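Local coordinates for tungstate ABC transporter, periplasmic tungstate-binding protein (Geobacter sulfurreducens, PDB 3LR1) that probably captures tungstate in the periplasm and delivers it to the membrane components of an ABC transporter, at residues 218-221 with 222-226. Residues are numbered along the deposited sequence; the frame is centred on the assembly and turned at random.
Sequences MKLI and DYVTG
The carbonyl oxygen of Ile221 is gripped twice by Thr225, by the backbone N at 3.1 Å and by the hydroxyl OG1 at 2.8 Å. The two donors reach Ile221 O from opposite faces of its carbonyl plane. What brings the hydroxyl there is its first torsion (chi1 60°), which sets OG1 between the backbone N and carbonyl carbon of Thr225, folded back over the preceding turn. A valine here removes the hydroxyl, so Ile221 O would probably keep only the backbone N of this residue as donor and the last turn would lose its side-chain tie. Upstream, the i to i+4 bonds run on: Asp222 N donates to Met218 O, Tyr223 N to Lys219 O, and Val224 N to Leu220 O, each at 2.9 Å.

Apolar contact runs along one flank. With CG of Leu220 anti to its backbone N (chi1 -178°), the side chain leans along the helix so that CD1 meets Val224 CG2 at 3.9 Å and, more loosely, CD2 of the Tyr223 ring at 4.3 Å. Leu220 also packs on Phe28 of helix 20-32, where the Tyr223 hydroxyl bonds to Leu24 O; Ile221 touches Ile201 and Ala203 of strand 197-204.

Beyond Thr225, Gly226 N bonds to Tyr223 O at 3.1 Å, and Gly226 is itself the N-cap of helix 227-235. The arrangement is the C-terminal turn of helix 214-224, where a threonine hydroxyl adds a bond to the i-4 carbonyl, running through Gly226 into the next helix of the periplasmic-binding-protein fold.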
loop_
_atom_site.group_PDB
_atom_site.type_symbol
_atom_site.label_atom_id
_atom_site.label_comp_id
_atom_site.label_asym_id
_atom_site.label_seq_id
_atom_site.Cartn_x
_atom_site.Cartn_y
_atom_site.Cartn_z
HETATM N N MSE A 218 17.536 9.040 7.760
HETATM C CA MSE A 218 17.981 9.637 6.517
HETATM C C MSE A 218 18.861 8.641 5.707
HETATM O O MSE A 218 18.766 8.567 4.460
HETATM C CB MSE A 218 18.640 10.959 6.807
HETATM C CG MSE A 218 17.648 12.087 7.174
HETATM SE SE MSE A 218 16.196 12.371 5.873
HETATM C CE MSE A 218 15.382 10.596 5.773
ATOM N N LYS A 219 19.635 7.825 6.418
ATOM C CA LYS A 219 20.397 6.785 5.722
ATOM C C LYS A 219 19.518 5.778 5.074
ATOM O O LYS A 219 19.786 5.352 3.945
ATOM C CB LYS A 219 21.385 6.143 6.620
ATOM C CG LYS A 219 22.610 7.012 6.867
ATOM C CD LYS A 219 23.377 6.489 8.080
ATOM C CE LYS A 219 24.711 7.164 8.216
ATOM N NZ LYS A 219 25.230 6.927 9.616
ATOM N N LEU A 220 18.435 5.416 5.778
ATOM C CA LEU A 220 17.470 4.503 5.229
ATOM C C LEU A 220 16.835 5.054 3.969
ATOM O O LEU A 220 16.737 4.332 2.943
ATOM C CB LEU A 220 16.432 4.068 6.248
ATOM C CG LEU A 220 15.415 3.062 5.695
ATOM C CD1 LEU A 220 16.074 1.662 5.335
ATOM C CD2 LEU A 220 14.241 2.859 6.688
ATOM N N ILE A 221 16.408 6.319 4.013
ATOM C CA ILE A 221 15.759 6.891 2.865
ATOM C C ILE A 221 16.733 6.959 1.662
ATOM O O ILE A 221 16.357 6.654 0.536
ATOM C CB ILE A 221 15.187 8.310 3.174
ATOM C CG1 ILE A 221 14.037 8.166 4.205
ATOM C CG2 ILE A 221 14.728 8.947 1.844
ATOM C CD1 ILE A 221 13.416 9.521 4.745
ATOM N N ASP A 222 17.961 7.340 1.911
ATOM C CA ASP A 222 19.019 7.381 0.867
ATOM C C ASP A 222 19.228 6.001 0.246
ATOM O O ASP A 222 19.421 5.854 -0.960
ATOM C CB ASP A 222 20.349 7.909 1.457
ATOM C CG ASP A 222 20.321 9.451 1.782
ATOM O OD1 ASP A 222 19.417 10.182 1.314
ATOM O OD2 ASP A 222 21.229 9.945 2.506
ATOM N N TYR A 223 19.148 4.997 1.114
ATOM C CA TYR A 223 19.346 3.615 0.713
ATOM C C TYR A 223 18.245 3.124 -0.182
ATOM O O TYR A 223 18.516 2.584 -1.252
ATOM C CB TYR A 223 19.587 2.681 1.921
ATOM C CG TYR A 223 19.414 1.214 1.529
ATOM C CD1 TYR A 223 20.402 0.501 0.852
ATOM C CD2 TYR A 223 18.257 0.562 1.845
ATOM C CE1 TYR A 223 20.204 -0.861 0.509
ATOM C CE2 TYR A 223 18.052 -0.767 1.488
ATOM C CZ TYR A 223 19.009 -1.448 0.828
ATOM O OH TYR A 223 18.738 -2.704 0.472
ATOM N N VAL A 224 17.020 3.262 0.279
ATOM C CA VAL A 224 15.836 2.829 -0.423
ATOM C C VAL A 224 15.729 3.527 -1.772
ATOM O O VAL A 224 15.376 2.927 -2.706
ATOM C CB VAL A 224 14.586 3.026 0.478
ATOM C CG1 VAL A 224 13.374 2.797 -0.263
ATOM C CG2 VAL A 224 14.661 2.087 1.755
ATOM N N THR A 225 16.090 4.787 -1.881
ATOM C CA THR A 225 16.043 5.500 -3.169
ATOM C C THR A 225 17.356 5.453 -3.929
ATOM O O THR A 225 17.517 6.083 -4.994
ATOM C CB THR A 225 15.646 6.971 -2.921
ATOM O OG1 THR A 225 16.612 7.609 -2.052
ATOM C CG2 THR A 225 14.235 7.022 -2.305
ATOM N N GLY A 226 18.344 4.781 -3.361
ATOM C CA GLY A 226 19.630 4.617 -4.043
ATOM C C GLY A 226 19.683 3.440 -4.978
ATOM O O GLY A 226 18.731 2.655 -5.081
#